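Local coordinates for protein N-(5'-phosphoribosyl)anthranilate isomerase (Thermococcus kodakarensis, PDB 5LHF) that catalyses the isomerisation of N-(5-phospho-beta-D-ribosyl)anthranilate to 1-(2-carboxyphenylamino)-1-deoxy-D-ribulose 5-phosphate, the third step of tryptophan synthesis from chorismate, at residues Lys62-Trp67 with Asp95-Ser100; Val39-Ala44 with Ala68-Lys73; Thr27-Asn32 with Ala45-Met50; Cys9-Met14 with Arg18-Tyr23; Phe105-Glu110 with Tyr147-Ile152. All coordinates share one frame; numbering follows the deposited sequence. Where two conformers were deposited one is given.

In the fold
All five contacts lie in one eight-stranded TIM barrel. Interactions 4, 3, 2 and 1 follow round one side. Interactions 4 and 3 are joined by Gly10 N to Gly28 O (2.9 Å) and by Arg18 NH1 to Met50 O (2.8 Å). Interactions 3 and 2 share helix 41-50, with centres about 8 Å apart. Interactions 2 and 1 share helix 64-74, and Tyr97 OH meets Glu72 OE1 at 2.6 Å. Interaction 5 stands apart, its centre about 31 Å from that of interaction 2. Thr43 OG1, on segment 39-44, is a ligand of the bound sodium ion. Segments 9-14, 27-32 and 105-110 reach the C-terminal end of the barrel, where TIM-barrel enzymes carry their active sites.

Interaction 1. Residues Lys62-Trp67 with Asp95-Ser100; sequences KTFPEW and DEYGVS
Phe64 meets Glu96 and Tyr97 with the far corner of its ring, CZ. The apolar part is a touch between Phe64 CZ and Tyr97 CE1, 4.1 Å apart. CZ arrives at the edge of the tyrosine ring, near its plane. Phe64 has CG anti to the backbone N (chi1 177°), and this carries the ring end across to the other helix. The touching residues sit at the start of helix 64-74 and the end region of helix 87-97, neighbours in the outer layer of the TIM barrel, and they meet at the surface. The polar part is the Glu96 carboxylate. Its OE2 lies 3.4 Å from Phe64 CZ, with carboxylate and ring planes 58° apart. Glu96 OE1 pairs with Arg92, which also makes a cation-pi contact with Phe64. Tyr97 OH is hydrogen-bonded to Glu72. Hydrogen bonds within 62-67 fix the start of helix 64-74. Thr63, at its N-cap, donates its hydroxyl OG1 to the anti lone pair of Glu66 OE1 at 2.8 Å. Thr63 N adds a weak bond to the same oxygen.

Interaction 2. Residues Val39-Ala44 with Ala68-Lys73; sequences VPLKTA and ANAVEK
Leu41 and Lys73 bring the two backbones nearest, with CA atoms 6.9 Å apart. Leu41 is in the first turn of helix 41-50, just past the N-cap residue Pro40. Lys73 is near the end of helix 64-74. No hydrogen bond crosses between them. Leu41 carries the contact from its side, and its two methyls divide the work. CD2 rests on Ala70 CB at 4.0 Å. CD1 faces the polar residues, 3.7 Å from Asn69 ND2 and 4.1 Å from Lys73 CB. The lysine chain starts toward Leu41 but bends at chi2 (-68°) and leads away. Its NZ turns back along its own helix to Asn69 OD1, at 2.7 Å. The ammonium lies 21° out of the amide's carbonyl plane. A leucine in place of Asn69 would probably leave the lysine ammonium without this mate and its chain freer to swing. Beyond the contact, Leu41 also packs on Val31, and Thr43 OG1 is a ligand of the bound sodium ion. The chemistry is therefore split: Leu41, Ala70 and Lys73 CB make an apolar join. The amide oxygen and the ammonium pair within helix 64-74, while Asn69 ND2 meets Leu41 by van der Waals touch alone.

Interaction 3. Residues Thr27-Asn32 with Ala45-Met50; sequences TGVVVN and AELIEM
Val29 meets Leu47 and Ile48 on helix 41-50, and it alone carries the contact from segment 27-32. The segment enters along strand 26-30. Thr27 comes first and faces another helix, packing on Leu17 and Val20 of helix 14-20. Two residues on, Val29 points at helix 41-50 and uses both methyls. Its CA lies 7.9 Å from that of Leu47, the nearest approach of the two backbones. CG2 is anti to the backbone N and meets Leu47 CD1 at 4.0 Å. The valine and leucine side chains pass at a slant, so the touch is methyl on methyl. CG1 takes the crowded position between N and the carbonyl carbon (chi1 58°), and from there it reaches Ile48. It lies 4.1 Å from both Ile48 CD1 and Ile48 CG1, and the two side chains cross at about a right angle. The valine thus forks over two consecutive helix residues. Strand 26-30, helix 41-50 and strand 55-59 form a beta-alpha-beta unit of the TIM barrel, and this buried contact joins its first strand to its helix. Ile48 also touches Ile55 on the second strand, while Val29 packs on Val39 and Ala44 as well. Further along the segment, Val31 rejoins the helix nearer its start, on Leu41 and Ala44.

Interaction 4. Residues Cys9-Met14 with Arg18-Tyr23; sequences CGVKTM and RLVERY
Val11 and Val20 face each other methyl to methyl, CG1 of Val11 against CG2 of Val20 at 3.9 Å. Both first bonds aim across the contact, and the side chains meet at a slant. Val20 CG2 is anti to its carbonyl carbon, the rotation that presents this methyl to Val11. The second meeting is helical. Arg18 N is hydrogen-bonded to Met14 O at 2.9 Å, one turn along helix 14-20. Arg18 CG also lies close to that oxygen, at 3.3 Å. The arginine chain bends at chi2 (-56°), and its NH1 forms a salt bridge to Glu21 OE2 at 2.9 Å, met on the syn side and near the guanidinium plane. NH1 also bonds Met50 O. A methionine in place of Arg18 would probably leave the Glu21 carboxylate without this charge partner and Met50 O without this donor. Thr13 caps the helix start through OG1 to Glu16 N. Around the contact, Val11 and Val20 both pack on Thr27 of strand 26-30, and Leu19 leans on helix 196-207.

Interaction 5. Residues Phe105-Glu110 with Tyr147-Ile152; sequences FMVPRE and YRVSAI
Val107 packs against Val149 and Ser150, where the loop after TIM-barrel strand 100-106 meets outer helix 143-156. That helix follows strand 132-136, the barrel neighbour of 100-106. The CA atoms of Val107 and Val149 are 7.4 Å apart. In the first shell, Val107 CG1 sits on the valine opposite, 3.8 Å from both Val149 CG1 and Val149 CB. The two valines lie alongside one another, pointing opposite ways. Val107 CG1 is anti to its backbone N (chi1 -178°), and the other methyl, CG2, is thereby turned to Ser150. It lies 3.9 Å from Ser150 OG, a van der Waals touch of methyl on hydroxyl.

The next shell sets these groups in place. Phe105 bonds through its backbone to Leu134 and Asp136, which fastens the strand end to its neighbour. Arg109 makes a salt bridge to Asp146 and a hydrogen bond to Val139 O, so the loop is also held near the start of the helix. Val107 itself touches Asp146. On the helix, Ser150 packs on Leu135 and Val177. Its hydroxyl is buried, and its polar need is met within its own helix by a hydrogen bond from OG to Asp146 O.

Interaction 1. Residues Lys62-Trp67 with Asp95-Ser100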
# COMPACT_ATOMS: atom_id res chain seq x y z
N LYS A 62 -0.26 8.01 14.02
CA LYS A 62 0.91 7.54 14.74
C LYS A 62 0.58 6.78 16.02
O LYS A 62 1.40 5.95 16.45
CB LYS A 62 1.81 8.74 15.10
CG LYS A 62 2.18 9.62 13.90
CD LYS A 62 3.11 10.76 14.30
CE LYS A 62 4.44 10.25 14.82
NZ LYS A 62 5.20 9.46 13.81
N THR A 63 -0.58 7.01 16.63
CA THR A 63 -0.85 6.53 17.98
C THR A 63 -2.05 5.58 18.00
O THR A 63 -2.94 5.65 17.16
CB THR A 63 -1.09 7.69 18.96
OG1 THR A 63 -2.41 8.24 18.77
CG2 THR A 63 -0.06 8.77 18.77
N PHE A 64 -2.05 4.69 19.00
CA PHE A 64 -3.15 3.75 19.14
C PHE A 64 -4.51 4.45 19.27
O PHE A 64 -5.46 4.02 18.59
CB PHE A 64 -2.89 2.84 20.34
CG PHE A 64 -4.01 1.88 20.62
CD1 PHE A 64 -5.05 2.22 21.48
CD2 PHE A 64 -4.02 0.63 20.02
CE1 PHE A 64 -6.08 1.34 21.74
CE2 PHE A 64 -5.05 -0.26 20.27
CZ PHE A 64 -6.08 0.10 21.13
N PRO A 65 -4.69 5.48 20.09
CA PRO A 65 -6.05 6.04 20.24
C PRO A 65 -6.60 6.62 18.95
O PRO A 65 -7.80 6.54 18.70
CB PRO A 65 -5.86 7.12 21.32
CG PRO A 65 -4.66 6.71 22.06
CD PRO A 65 -3.75 6.07 21.05
N GLU A 66 -5.75 7.25 18.15
CA GLU A 66 -6.15 7.71 16.83
C GLU A 66 -6.65 6.56 15.97
O GLU A 66 -7.74 6.62 15.37
CB GLU A 66 -4.97 8.41 16.16
CG GLU A 66 -4.57 9.69 16.83
CD GLU A 66 -3.36 10.31 16.18
OE1 GLU A 66 -2.23 9.86 16.48
OE2 GLU A 66 -3.55 11.21 15.35
N TRP A 67 -5.87 5.49 15.87
CA TRP A 67 -6.30 4.35 15.07
C TRP A 67 -7.57 3.72 15.62
O TRP A 67 -8.47 3.37 14.86
CB TRP A 67 -5.19 3.31 14.99
CG TRP A 67 -4.27 3.57 13.87
CD1 TRP A 67 -3.01 4.12 13.94
CD2 TRP A 67 -4.52 3.32 12.48
NE1 TRP A 67 -2.46 4.20 12.68
CE2 TRP A 67 -3.37 3.73 11.76
CE3 TRP A 67 -5.60 2.78 11.77
CZ2 TRP A 67 -3.28 3.61 10.37
CZ3 TRP A 67 -5.51 2.68 10.39
CH2 TRP A 67 -4.35 3.09 9.71
N ASP A 95 -5.85 -7.42 18.10
CA ASP A 95 -6.56 -8.19 19.13
C ASP A 95 -7.84 -7.50 19.58
O ASP A 95 -8.87 -8.16 19.76
CB ASP A 95 -5.65 -8.44 20.32
CG ASP A 95 -4.46 -9.30 19.96
OD1 ASP A 95 -4.65 -10.29 19.21
OD2 ASP A 95 -3.34 -9.00 20.41
N GLU A 96 -7.80 -6.18 19.76
CA GLU A 96 -8.93 -5.46 20.31
C GLU A 96 -9.96 -5.04 19.27
O GLU A 96 -11.12 -4.81 19.63
CB GLU A 96 -8.43 -4.25 21.10
CG GLU A 96 -7.62 -4.67 22.33
CD GLU A 96 -6.91 -3.52 22.99
OE1 GLU A 96 -5.79 -3.73 23.50
OE2 GLU A 96 -7.47 -2.40 23.00
N TYR A 97 -9.57 -4.98 18.00
CA TYR A 97 -10.51 -4.64 16.95
C TYR A 97 -10.57 -5.66 15.83
O TYR A 97 -11.48 -5.58 15.00
CB TYR A 97 -10.19 -3.24 16.38
CG TYR A 97 -10.40 -2.16 17.42
CD1 TYR A 97 -9.34 -1.67 18.16
CD2 TYR A 97 -11.67 -1.68 17.69
CE1 TYR A 97 -9.53 -0.69 19.13
CE2 TYR A 97 -11.88 -0.70 18.66
CZ TYR A 97 -10.80 -0.21 19.38
OH TYR A 97 -11.01 0.76 20.34
N GLY A 98 -9.68 -6.64 15.80
CA GLY A 98 -9.78 -7.71 14.83
C GLY A 98 -9.50 -7.25 13.42
O GLY A 98 -10.19 -7.68 12.49
N VAL A 99 -8.51 -6.40 13.23
CA VAL A 99 -8.16 -5.90 11.90
C VAL A 99 -6.96 -6.67 11.36
O VAL A 99 -6.12 -7.17 12.11
CB VAL A 99 -7.90 -4.38 11.93
CG1 VAL A 99 -9.17 -3.62 12.33
CG2 VAL A 99 -6.74 -4.02 12.85
N SER A 100 -6.90 -6.78 10.03
CA SER A 100 -5.71 -7.28 9.34
C SER A 100 -4.86 -6.08 8.99
O SER A 100 -5.39 -5.02 8.65
CB SER A 100 -6.08 -8.04 8.07
OG SER A 100 -7.10 -8.98 8.34

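Interaction 2. Residues Val39-Ala44 with Ala68-Lys73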
# COMPACT_ATOMS: atom_id res chain seq x y z
N VAL A 39 -10.20 11.64 2.76
CA VAL A 39 -11.63 11.86 2.90
C VAL A 39 -11.97 11.87 4.38
O VAL A 39 -11.22 11.28 5.20
CB VAL A 39 -12.47 10.80 2.14
CG1 VAL A 39 -12.17 10.79 0.64
CG2 VAL A 39 -12.31 9.40 2.78
N PRO A 40 -13.07 12.52 4.77
CA PRO A 40 -13.52 12.41 6.17
C PRO A 40 -13.88 10.97 6.56
O PRO A 40 -14.25 10.16 5.71
CB PRO A 40 -14.74 13.34 6.23
CG PRO A 40 -14.69 14.14 4.96
CD PRO A 40 -13.95 13.35 3.95
N LEU A 41 -13.79 10.70 7.87
CA LEU A 41 -14.10 9.35 8.38
C LEU A 41 -15.48 8.88 7.95
O LEU A 41 -15.66 7.71 7.63
CB LEU A 41 -13.99 9.32 9.91
CG LEU A 41 -12.60 9.30 10.55
CD1 LEU A 41 -12.71 9.10 12.06
CD2 LEU A 41 -11.72 8.24 9.94
N LYS A 42 -16.50 9.76 7.99
CA LYS A 42 -17.82 9.30 7.58
C LYS A 42 -17.83 8.87 6.12
O LYS A 42 -18.50 7.90 5.75
CB LYS A 42 -18.86 10.40 7.82
CG LYS A 42 -20.25 9.94 7.50
CD LYS A 42 -21.19 11.10 7.28
CE LYS A 42 -22.52 10.82 7.90
NZ LYS A 42 -23.39 10.07 7.01
N THR A 43 -17.11 9.61 5.27
CA THR A 43 -17.06 9.24 3.86
C THR A 43 -16.35 7.90 3.69
O THR A 43 -16.80 7.05 2.92
CB THR A 43 -16.36 10.33 3.05
OG1 THR A 43 -17.06 11.57 3.21
CG2 THR A 43 -16.33 9.97 1.58
N ALA A 44 -15.25 7.70 4.42
CA ALA A 44 -14.56 6.41 4.38
C ALA A 44 -15.45 5.29 4.90
O ALA A 44 -15.44 4.18 4.37
CB ALA A 44 -13.27 6.48 5.20
N ALA A 68 -7.64 3.55 16.95
CA ALA A 68 -8.82 2.93 17.55
C ALA A 68 -10.08 3.72 17.24
O ALA A 68 -11.12 3.15 16.92
CB ALA A 68 -8.62 2.80 19.07
N ASN A 69 -10.01 5.05 17.37
CA ASN A 69 -11.16 5.86 17.03
C ASN A 69 -11.56 5.66 15.57
O ASN A 69 -12.76 5.55 15.25
CB ASN A 69 -10.86 7.34 17.27
CG ASN A 69 -12.00 8.23 16.81
OD1 ASN A 69 -13.08 8.25 17.42
ND2 ASN A 69 -11.80 8.94 15.69
N ALA A 70 -10.59 5.63 14.67
CA ALA A 70 -10.93 5.54 13.25
C ALA A 70 -11.50 4.17 12.92
O ALA A 70 -12.40 4.06 12.08
CB ALA A 70 -9.70 5.86 12.39
N VAL A 71 -11.01 3.11 13.58
CA VAL A 71 -11.56 1.78 13.35
C VAL A 71 -12.99 1.69 13.89
O VAL A 71 -13.88 1.12 13.25
CB VAL A 71 -10.64 0.71 13.96
CG1 VAL A 71 -11.24 -0.67 13.85
CG2 VAL A 71 -9.30 0.72 13.23
N GLU A 72 -13.24 2.25 15.08
CA GLU A 72 -14.60 2.24 15.61
C GLU A 72 -15.56 2.98 14.70
O GLU A 72 -16.70 2.54 14.50
CB GLU A 72 -14.65 2.87 17.01
CG GLU A 72 -13.85 2.13 18.03
CD GLU A 72 -13.84 2.83 19.39
OE1 GLU A 72 -13.15 2.32 20.30
OE2 GLU A 72 -14.52 3.87 19.53
N LYS A 73 -15.14 4.13 14.16
CA LYS A 73 -16.07 4.95 13.38
C LYS A 73 -16.32 4.37 11.99
O LYS A 73 -17.43 4.51 11.45
CB LYS A 73 -15.53 6.39 13.25
CG LYS A 73 -15.46 7.16 14.57
CD LYS A 73 -16.85 7.47 15.12
CE LYS A 73 -16.81 8.61 16.13
NZ LYS A 73 -15.82 8.36 17.23

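Interaction 3. Residues Thr27-Asn32 with Ala45-Met50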
# COMPACT_ATOMS: atom_id res chain seq x y z
N THR A 27 -8.37 -2.48 -2.40
CA THR A 27 -8.28 -1.04 -2.57
C THR A 27 -8.02 -0.42 -1.20
O THR A 27 -7.74 -1.12 -0.22
CB THR A 27 -9.54 -0.50 -3.26
OG1 THR A 27 -9.33 0.87 -3.64
CG2 THR A 27 -10.76 -0.62 -2.36
N GLY A 28 -8.05 0.90 -1.15
CA GLY A 28 -7.73 1.62 0.07
C GLY A 28 -8.37 2.98 0.08
O GLY A 28 -8.53 3.61 -0.97
N VAL A 29 -8.74 3.45 1.27
CA VAL A 29 -9.29 4.79 1.44
C VAL A 29 -8.46 5.52 2.49
O VAL A 29 -8.18 4.96 3.56
CB VAL A 29 -10.79 4.75 1.81
CG1 VAL A 29 -11.04 3.95 3.10
CG2 VAL A 29 -11.30 6.16 1.97
N VAL A 30 -8.05 6.75 2.18
CA VAL A 30 -7.07 7.47 2.99
C VAL A 30 -7.79 8.40 3.96
O VAL A 30 -8.69 9.16 3.56
CB VAL A 30 -6.09 8.26 2.10
CG1 VAL A 30 -5.11 9.07 2.98
CG2 VAL A 30 -5.34 7.30 1.16
N VAL A 31 -7.41 8.35 5.23
CA VAL A 31 -7.97 9.23 6.26
C VAL A 31 -6.83 9.79 7.09
O VAL A 31 -5.75 9.21 7.19
CB VAL A 31 -8.98 8.50 7.18
CG1 VAL A 31 -10.20 8.00 6.40
CG2 VAL A 31 -8.31 7.36 7.97
N ASN A 32 -7.10 10.94 7.72
CA ASN A 32 -6.20 11.54 8.71
C ASN A 32 -4.74 11.44 8.28
O ASN A 32 -3.89 10.90 8.99
CB ASN A 32 -6.42 10.89 10.09
CG ASN A 32 -7.83 11.12 10.65
OD1 ASN A 32 -8.47 12.12 10.35
ND2 ASN A 32 -8.31 10.19 11.48
N ALA A 45 -16.23 5.57 5.96
CA ALA A 45 -17.12 4.55 6.49
C ALA A 45 -18.13 4.09 5.43
O ALA A 45 -18.48 2.91 5.37
CB ALA A 45 -17.84 5.09 7.73
N GLU A 46 -18.60 5.01 4.59
CA GLU A 46 -19.55 4.62 3.56
C GLU A 46 -18.90 3.75 2.50
O GLU A 46 -19.47 2.73 2.08
CB GLU A 46 -20.19 5.84 2.92
CG GLU A 46 -21.07 5.46 1.73
CD GLU A 46 -22.29 4.65 2.13
OE1 GLU A 46 -22.17 3.42 2.36
OE2 GLU A 46 -23.39 5.23 2.21
N LEU A 47 -17.70 4.12 2.04
CA LEU A 47 -17.03 3.30 1.05
C LEU A 47 -16.71 1.93 1.62
O LEU A 47 -16.88 0.91 0.94
CB LEU A 47 -15.75 3.99 0.56
CG LEU A 47 -16.00 5.43 0.06
CD1 LEU A 47 -14.70 6.16 -0.20
CD2 LEU A 47 -16.87 5.41 -1.21
N ILE A 48 -16.29 1.88 2.89
CA ILE A 48 -15.93 0.61 3.51
C ILE A 48 -17.15 -0.31 3.58
O ILE A 48 -17.03 -1.54 3.43
CB ILE A 48 -15.30 0.87 4.89
CG1 ILE A 48 -13.85 1.38 4.70
CG2 ILE A 48 -15.30 -0.37 5.78
CD1 ILE A 48 -13.29 2.07 5.96
N GLU A 49 -18.33 0.26 3.80
CA GLU A 49 -19.54 -0.55 3.92
C GLU A 49 -19.96 -1.11 2.57
O GLU A 49 -20.43 -2.25 2.48
CB GLU A 49 -20.67 0.27 4.53
CG GLU A 49 -22.02 -0.45 4.58
CD GLU A 49 -23.14 0.47 5.03
OE1 GLU A 49 -23.01 1.70 4.89
OE2 GLU A 49 -24.17 -0.05 5.53
N MET A 50 -19.80 -0.33 1.50
CA MET A 50 -20.24 -0.79 0.19
C MET A 50 -19.19 -1.59 -0.58
O MET A 50 -19.54 -2.25 -1.57
CB MET A 50 -20.70 0.41 -0.65
CG MET A 50 -21.88 1.13 -0.02
SD MET A 50 -23.31 0.05 0.24
CE MET A 50 -24.28 0.43 -1.22

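Interaction 4. Residues Cys9-Met14 with Arg18-Tyr23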
# COMPACT_ATOMS: atom_id res chain seq x y z
N CYS A 9 -4.99 2.08 -4.71
CA CYS A 9 -5.20 2.80 -3.46
C CYS A 9 -5.81 4.17 -3.73
O CYS A 9 -5.70 4.72 -4.83
CB CYS A 9 -3.88 2.95 -2.70
SG CYS A 9 -4.09 3.60 -1.01
N GLY A 10 -6.48 4.71 -2.70
CA GLY A 10 -6.90 6.09 -2.73
C GLY A 10 -8.24 6.37 -3.39
O GLY A 10 -8.38 7.40 -4.07
N VAL A 11 -9.23 5.51 -3.23
CA VAL A 11 -10.54 5.82 -3.80
C VAL A 11 -11.23 6.83 -2.90
O VAL A 11 -11.17 6.74 -1.66
CB VAL A 11 -11.38 4.54 -3.99
CG1 VAL A 11 -10.78 3.67 -5.08
CG2 VAL A 11 -11.50 3.76 -2.67
N LYS A 12 -11.87 7.82 -3.53
CA LYS A 12 -12.58 8.88 -2.83
C LYS A 12 -14.08 8.83 -3.01
O LYS A 12 -14.81 9.45 -2.22
CB LYS A 12 -12.08 10.26 -3.29
CG LYS A 12 -10.58 10.46 -3.12
CD LYS A 12 -10.29 11.78 -2.44
CE LYS A 12 -10.36 12.92 -3.41
NZ LYS A 12 -9.95 14.20 -2.79
N THR A 13 -14.58 8.12 -4.01
CA THR A 13 -16.02 8.11 -4.28
C THR A 13 -16.51 6.70 -4.56
O THR A 13 -15.73 5.77 -4.81
CB THR A 13 -16.37 9.00 -5.48
OG1 THR A 13 -15.71 8.49 -6.65
CG2 THR A 13 -15.94 10.43 -5.24
N MET A 14 -17.83 6.56 -4.52
CA MET A 14 -18.46 5.30 -4.90
C MET A 14 -18.13 4.95 -6.35
O MET A 14 -17.90 3.78 -6.68
CB MET A 14 -19.97 5.41 -4.70
CG MET A 14 -20.66 6.44 -5.59
SD MET A 14 -22.36 6.83 -5.10
CE MET A 14 -23.21 5.36 -5.70
N ARG A 18 -16.33 1.39 -7.31
CA ARG A 18 -16.91 0.39 -8.20
C ARG A 18 -16.02 0.11 -9.42
O ARG A 18 -15.98 -1.02 -9.93
CB ARG A 18 -18.30 0.83 -8.65
CG ARG A 18 -19.31 0.91 -7.52
CD ARG A 18 -19.40 -0.42 -6.78
NE ARG A 18 -20.53 -0.44 -5.85
CZ ARG A 18 -20.54 -1.14 -4.71
NH1 ARG A 18 -19.47 -1.83 -4.35
NH2 ARG A 18 -21.61 -1.11 -3.92
N LEU A 19 -15.33 1.14 -9.93
CA LEU A 19 -14.41 0.94 -11.04
C LEU A 19 -13.25 0.05 -10.64
O LEU A 19 -12.97 -0.96 -11.29
CB LEU A 19 -13.90 2.29 -11.55
CG LEU A 19 -12.77 2.21 -12.58
CD1 LEU A 19 -13.29 1.37 -13.78
CD2 LEU A 19 -12.31 3.61 -13.02
N VAL A 20 -12.57 0.40 -9.55
CA VAL A 20 -11.43 -0.37 -9.06
C VAL A 20 -11.82 -1.81 -8.77
O VAL A 20 -11.01 -2.73 -8.95
CB VAL A 20 -10.85 0.34 -7.82
CG1 VAL A 20 -9.95 -0.58 -7.02
CG2 VAL A 20 -10.10 1.59 -8.26
N GLU A 21 -13.05 -2.05 -8.32
CA GLU A 21 -13.47 -3.39 -7.93
C GLU A 21 -13.53 -4.35 -9.10
O GLU A 21 -13.53 -5.57 -8.89
CB GLU A 21 -14.83 -3.33 -7.24
CG GLU A 21 -14.76 -2.68 -5.86
CD GLU A 21 -16.06 -2.73 -5.12
OE1 GLU A 21 -16.02 -2.77 -3.87
OE2 GLU A 21 -17.12 -2.71 -5.78
N ARG A 22 -13.58 -3.84 -10.33
CA ARG A 22 -13.60 -4.71 -11.49
C ARG A 22 -12.23 -5.26 -11.84
O ARG A 22 -12.13 -6.17 -12.67
CB ARG A 22 -14.20 -3.96 -12.68
CG ARG A 22 -15.64 -3.56 -12.46
CD ARG A 22 -16.44 -3.52 -13.75
NE ARG A 22 -15.92 -2.54 -14.70
CZ ARG A 22 -16.16 -1.23 -14.61
NH1 ARG A 22 -16.90 -0.75 -13.62
NH2 ARG A 22 -15.65 -0.42 -15.53
N TYR A 23 -11.17 -4.74 -11.19
CA TYR A 23 -9.81 -5.09 -11.56
C TYR A 23 -8.93 -5.51 -10.39
O TYR A 23 -8.14 -6.44 -10.55
CB TYR A 23 -9.15 -3.91 -12.29
CG TYR A 23 -9.90 -3.47 -13.52
CD1 TYR A 23 -10.89 -2.48 -13.45
CD2 TYR A 23 -9.65 -4.06 -14.75
CE1 TYR A 23 -11.57 -2.08 -14.58
CE2 TYR A 23 -10.33 -3.66 -15.89
CZ TYR A 23 -11.29 -2.68 -15.80
OH TYR A 23 -11.96 -2.29 -16.93

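Interaction 5. Residues Phe105-Glu110 with Tyr147-Ile152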
# COMPACT_ATOMS: atom_id res chain seq x y z
N PHE A 105 6.68 0.46 4.78
CA PHE A 105 8.05 0.80 5.15
C PHE A 105 8.67 1.67 4.06
O PHE A 105 8.57 1.34 2.88
CB PHE A 105 8.92 -0.45 5.34
CG PHE A 105 8.50 -1.32 6.48
CD1 PHE A 105 9.02 -1.11 7.75
CD2 PHE A 105 7.59 -2.34 6.30
CE1 PHE A 105 8.64 -1.91 8.81
CE2 PHE A 105 7.21 -3.15 7.36
CZ PHE A 105 7.74 -2.94 8.62
N MET A 106 9.31 2.75 4.46
CA MET A 106 10.12 3.51 3.52
C MET A 106 11.40 2.73 3.20
O MET A 106 11.96 2.05 4.06
CB MET A 106 10.47 4.89 4.07
CG MET A 106 9.29 5.84 4.21
SD MET A 106 9.75 7.43 4.94
CE MET A 106 10.36 6.90 6.54
N VAL A 107 11.83 2.80 1.95
CA VAL A 107 13.08 2.14 1.56
C VAL A 107 14.24 3.06 1.92
O VAL A 107 14.39 4.13 1.33
CB VAL A 107 13.08 1.78 0.07
CG1 VAL A 107 14.36 1.04 -0.27
CG2 VAL A 107 11.85 0.96 -0.28
N PRO A 108 15.09 2.68 2.88
CA PRO A 108 16.17 3.58 3.31
C PRO A 108 17.19 3.80 2.21
O PRO A 108 17.41 2.95 1.35
CB PRO A 108 16.80 2.84 4.50
CG PRO A 108 15.81 1.78 4.90
CD PRO A 108 15.06 1.42 3.65
N ARG A 109 17.82 4.97 2.25
CA ARG A 109 18.90 5.33 1.33
C ARG A 109 20.12 5.79 2.12
O ARG A 109 20.69 6.85 1.87
CB ARG A 109 18.45 6.41 0.35
CG ARG A 109 17.48 5.94 -0.73
CD ARG A 109 16.97 7.14 -1.53
NE ARG A 109 16.02 6.76 -2.57
CZ ARG A 109 15.55 7.61 -3.48
NH1 ARG A 109 15.95 8.88 -3.46
NH2 ARG A 109 14.70 7.20 -4.40
N GLU A 110 20.54 4.98 3.09
CA GLU A 110 21.63 5.33 3.98
C GLU A 110 22.98 4.81 3.51
O GLU A 110 24.00 5.11 4.14
CB GLU A 110 21.34 4.81 5.39
CG GLU A 110 20.03 5.30 5.98
CD GLU A 110 19.88 6.81 5.89
OE1 GLU A 110 20.88 7.52 6.12
OE2 GLU A 110 18.77 7.28 5.59
N TYR A 147 14.88 -0.09 -5.89
CA TYR A 147 14.53 -1.39 -6.46
C TYR A 147 15.53 -2.48 -6.05
O TYR A 147 15.14 -3.62 -5.78
CB TYR A 147 14.46 -1.31 -7.99
CG TYR A 147 13.27 -0.58 -8.58
CD1 TYR A 147 12.18 -0.19 -7.81
CD2 TYR A 147 13.25 -0.28 -9.94
CE1 TYR A 147 11.10 0.49 -8.39
CE2 TYR A 147 12.18 0.39 -10.52
CZ TYR A 147 11.12 0.77 -9.75
OH TYR A 147 10.07 1.43 -10.37
N ARG A 148 16.82 -2.15 -6.03
CA ARG A 148 17.82 -3.15 -5.65
C ARG A 148 17.63 -3.60 -4.21
O ARG A 148 17.79 -4.79 -3.89
CB ARG A 148 19.23 -2.60 -5.85
CG ARG A 148 19.60 -2.38 -7.27
CD ARG A 148 20.81 -1.49 -7.36
NE ARG A 148 20.88 -0.77 -8.63
CZ ARG A 148 21.27 -1.31 -9.77
NH1 ARG A 148 21.64 -2.58 -9.82
NH2 ARG A 148 21.31 -0.58 -10.86
N VAL A 149 17.32 -2.66 -3.31
CA VAL A 149 17.01 -3.02 -1.93
C VAL A 149 15.77 -3.90 -1.89
O VAL A 149 15.76 -4.96 -1.24
CB VAL A 149 16.83 -1.75 -1.08
CG1 VAL A 149 16.34 -2.12 0.33
CG2 VAL A 149 18.12 -0.95 -1.02
N SER A 150 14.71 -3.47 -2.58
CA SER A 150 13.44 -4.18 -2.50
C SER A 150 13.56 -5.60 -3.04
O SER A 150 12.93 -6.53 -2.53
CB SER A 150 12.36 -3.40 -3.25
OG SER A 150 12.22 -2.10 -2.71
N ALA A 151 14.38 -5.77 -4.09
CA ALA A 151 14.55 -7.10 -4.66
C ALA A 151 15.14 -8.07 -3.64
O ALA A 151 14.76 -9.25 -3.62
CB ALA A 151 15.44 -7.03 -5.91
N ILE A 152 16.02 -7.59 -2.77
CA ILE A 152 16.56 -8.46 -1.72
C ILE A 152 15.47 -8.79 -0.69
O ILE A 152 15.34 -9.94 -0.26
CB ILE A 152 17.79 -7.81 -1.07
CG1 ILE A 152 18.92 -7.68 -2.09
CG2 ILE A 152 18.24 -8.62 0.13
CD1 ILE A 152 20.12 -6.84 -1.61